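Local coordinates for protein carbon monoxide dehydrogenase (Thermococcus sp. AM4, PDB 6T7J) that probably catalyses the reversible oxidation of carbon monoxide to carbon dioxide with iron-sulfur clusters, in a form isolated without nickel in its active-site cluster, at residues L430-R438 against G533-V541. Numbering follows the deposited sequence.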
loop_
_atom_site.group_PDB
_atom_site.type_symbol
_atom_site.label_atom_id
_atom_site.label_comp_id
_atom_site.label_asym_id
_atom_site.label_seq_id
_atom_site.Cartn_x
_atom_site.Cartn_y
_atom_site.Cartn_z
ATOM N N LEU A 430 -39.031 8.267 -8.662
ATOM C CA LEU A 430 -38.161 9.429 -8.530
ATOM C C LEU A 430 -38.795 10.710 -9.059
ATOM O O LEU A 430 -38.168 11.771 -8.971
ATOM C CB LEU A 430 -36.838 9.190 -9.263
ATOM C CG LEU A 430 -35.819 8.216 -8.670
ATOM C CD1 LEU A 430 -34.493 8.343 -9.405
ATOM C CD2 LEU A 430 -35.633 8.449 -7.177
ATOM N N GLU A 431 -40.015 10.638 -9.590
ATOM C CA GLU A 431 -40.574 11.773 -10.319
ATOM C C GLU A 431 -40.818 13.018 -9.469
ATOM O O GLU A 431 -40.530 14.122 -9.963
ATOM C CB GLU A 431 -41.868 11.344 -11.023
ATOM C CG GLU A 431 -42.378 12.354 -12.038
ATOM C CD GLU A 431 -43.693 11.935 -12.668
ATOM O OE1 GLU A 431 -43.690 10.975 -13.467
ATOM O OE2 GLU A 431 -44.729 12.568 -12.363
ATOM N N PRO A 432 -41.349 12.944 -8.238
ATOM C CA PRO A 432 -41.597 14.194 -7.495
ATOM C C PRO A 432 -40.343 15.008 -7.209
ATOM O O PRO A 432 -40.359 16.233 -7.385
ATOM C CB PRO A 432 -42.273 13.712 -6.202
ATOM C CG PRO A 432 -42.059 12.240 -6.154
ATOM C CD PRO A 432 -41.963 11.787 -7.564
ATOM N N LEU A 433 -39.251 14.371 -6.775
ATOM C CA LEU A 433 -38.026 15.129 -6.528
ATOM C C LEU A 433 -37.417 15.654 -7.823
ATOM O O LEU A 433 -36.839 16.747 -7.836
ATOM C CB LEU A 433 -37.008 14.274 -5.776
ATOM C CG LEU A 433 -35.667 14.965 -5.511
ATOM C CD1 LEU A 433 -35.293 14.912 -4.038
ATOM C CD2 LEU A 433 -34.573 14.353 -6.370
ATOM N N ILE A 434 -37.532 14.899 -8.915
ATOM C CA ILE A 434 -37.059 15.391 -10.205
ATOM C C ILE A 434 -37.842 16.630 -10.620
ATOM O O ILE A 434 -37.273 17.605 -11.129
ATOM C CB ILE A 434 -37.149 14.274 -11.260
ATOM C CG1 ILE A 434 -36.038 13.249 -11.033
ATOM C CG2 ILE A 434 -37.081 14.853 -12.665
ATOM C CD1 ILE A 434 -35.757 12.384 -12.233
ATOM N N ASN A 435 -39.158 16.620 -10.395
ATOM C CA ASN A 435 -39.969 17.799 -10.683
ATOM C C ASN A 435 -39.573 18.965 -9.790
ATOM O O ASN A 435 -39.540 20.116 -10.240
ATOM C CB ASN A 435 -41.453 17.475 -10.510
ATOM C CG ASN A 435 -41.931 16.393 -11.457
ATOM O OD1 ASN A 435 -42.712 15.519 -11.075
ATOM N ND2 ASN A 435 -41.466 16.444 -12.702
ATOM N N ALA A 436 -39.276 18.690 -8.518
ATOM C CA ALA A 436 -38.843 19.750 -7.614
ATOM C C ALA A 436 -37.507 20.343 -8.043
ATOM O O ALA A 436 -37.271 21.544 -7.863
ATOM C CB ALA A 436 -38.748 19.219 -6.186
ATOM N N LEU A 437 -36.619 19.518 -8.598
ATOM C CA LEU A 437 -35.349 20.030 -9.104
ATOM C C LEU A 437 -35.552 20.835 -10.381
ATOM O O LEU A 437 -34.887 21.856 -10.591
ATOM C CB LEU A 437 -34.374 18.879 -9.350
ATOM C CG LEU A 437 -33.789 18.163 -8.129
ATOM C CD1 LEU A 437 -33.136 16.857 -8.545
ATOM C CD2 LEU A 437 -32.792 19.053 -7.404
ATOM N N ARG A 438 -36.469 20.390 -11.245
ATOM C CA ARG A 438 -36.711 21.094 -12.503
ATOM C C ARG A 438 -37.401 22.433 -12.270
ATOM O O ARG A 438 -37.120 23.411 -12.971
ATOM C CB ARG A 438 -37.544 20.222 -13.441
ATOM C CG ARG A 438 -36.722 19.399 -14.414
ATOM C CD ARG A 438 -37.529 19.024 -15.643
ATOM N NE ARG A 438 -38.611 18.102 -15.313
ATOM C CZ ARG A 438 -38.515 16.779 -15.390
ATOM N NH1 ARG A 438 -37.380 16.217 -15.789
ATOM N NH2 ARG A 438 -39.551 16.018 -15.067
ATOM N N GLY A 533 -26.535 8.386 -9.402
ATOM C CA GLY A 533 -26.598 7.506 -10.558
ATOM C C GLY A 533 -28.018 7.284 -11.035
ATOM O O GLY A 533 -28.281 7.260 -12.240
ATOM N N ALA A 534 -28.955 7.141 -10.096
ATOM C CA ALA A 534 -30.360 7.047 -10.473
ATOM C C ALA A 534 -30.827 8.343 -11.121
ATOM O O ALA A 534 -31.374 8.334 -12.231
ATOM C CB ALA A 534 -31.213 6.706 -9.251
ATOM N N LEU A 535 -30.579 9.475 -10.454
ATOM C CA LEU A 535 -31.029 10.766 -10.961
ATOM C C LEU A 535 -30.531 10.995 -12.380
ATOM O O LEU A 535 -31.321 11.184 -13.313
ATOM C CB LEU A 535 -30.546 11.887 -10.040
ATOM C CG LEU A 535 -31.402 12.211 -8.818
ATOM C CD1 LEU A 535 -31.131 13.635 -8.371
ATOM C CD2 LEU A 535 -32.879 12.013 -9.118
ATOM N N ALA A 536 -29.207 10.950 -12.556
ATOM C CA ALA A 536 -28.614 11.111 -13.876
ATOM C C ALA A 536 -29.252 10.173 -14.894
ATOM O O ALA A 536 -29.493 10.563 -16.042
ATOM C CB ALA A 536 -27.106 10.877 -13.793
ATOM N N ASP A 537 -29.564 8.941 -14.486
ATOM C CA ASP A 537 -30.143 7.999 -15.438
ATOM C C ASP A 537 -31.598 8.340 -15.734
ATOM O O ASP A 537 -32.058 8.190 -16.872
ATOM C CB ASP A 537 -30.017 6.570 -14.912
ATOM C CG ASP A 537 -28.806 5.851 -15.475
ATOM O OD1 ASP A 537 -28.264 6.317 -16.501
ATOM O OD2 ASP A 537 -28.393 4.827 -14.890
ATOM N N ALA A 538 -32.335 8.812 -14.726
ATOM C CA ALA A 538 -33.736 9.146 -14.951
ATOM C C ALA A 538 -33.881 10.333 -15.891
ATOM O O ALA A 538 -34.843 10.397 -16.665
ATOM C CB ALA A 538 -34.428 9.425 -13.618
ATOM N N LEU A 539 -32.932 11.266 -15.852
ATOM C CA LEU A 539 -32.970 12.462 -16.680
ATOM C C LEU A 539 -32.254 12.286 -18.014
ATOM O O LEU A 539 -32.187 13.243 -18.792
ATOM C CB LEU A 539 -32.364 13.644 -15.913
ATOM C CG LEU A 539 -33.065 14.014 -14.600
ATOM C CD1 LEU A 539 -32.088 14.612 -13.597
ATOM C CD2 LEU A 539 -34.214 14.973 -14.854
ATOM N N GLY A 540 -31.734 11.092 -18.304
ATOM C CA GLY A 540 -30.998 10.853 -19.533
ATOM C C GLY A 540 -29.729 11.677 -19.595
ATOM O O GLY A 540 -29.408 12.282 -20.623
ATOM N N VAL A 541 -28.986 11.675 -18.490
ATOM C CA VAL A 541 -27.984 12.692 -18.201
ATOM C C VAL A 541 -26.817 12.012 -17.488
ATOM O O VAL A 541 -26.979 10.946 -16.891
ATOM C CB VAL A 541 -28.649 13.823 -17.368
ATOM C CG1 VAL A 541 -27.672 14.566 -16.506
ATOM C CG2 VAL A 541 -29.388 14.795 -18.275
#
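Ile434 fits among Leu535, Ala538 and Leu539 where two helices pack across one face of a parallel, Rossmann-like sheet of the prismane/CO dehydrogenase fold. The axes of the two short segments come within 11.3 Å and cross at -74°, too steep for a coiled-coil pairing, and the helices meet mainly through aliphatic side chains, with one arginine at the edge. Both sit against the sheet's strand 444-448, since Leu433 and Leu535 each touch Ile445 there.

Ile434 can be followed outward. Its CB points at the second helix and splits the contact between two branches. CG1 lies anti to the carbonyl carbon (chi1 -74°) and passes Leu535 CD2 at 3.9 Å, the two side chains running in opposite directions. This same torsion sets CG2 anti to the backbone N, from where it meets Leu539 CD2 at 3.6 Å. Chi2 is extended at -161°, carrying CD1 on to Ala538, whose CB lies 3.5 Å away; the small methyl of that alanine lets the tip come close to the helix.

Leu535 answers with both its methyls. CD2 also faces Leu430 CD1, while CD1 reaches Leu437 CD1 tip to tip at 3.8 Å. Leu433 crosses Leu535 at about a right angle, its CD2 being 4.0 Å from Leu535 CD2. At one end Leu430 CD1 reaches Ala534 CB at 3.7 Å, beside the start of helix 431-439.

After Leu539 the second helix ends in a Schellman motif, with Gly540 at positive phi and Val541 N bonded back to Ala536 O. The end of Leu539 still reaches the first helix. There Arg438 brings its guanidinium obliquely against that leucine, with NH1 3.5 Å from Leu539 CD2.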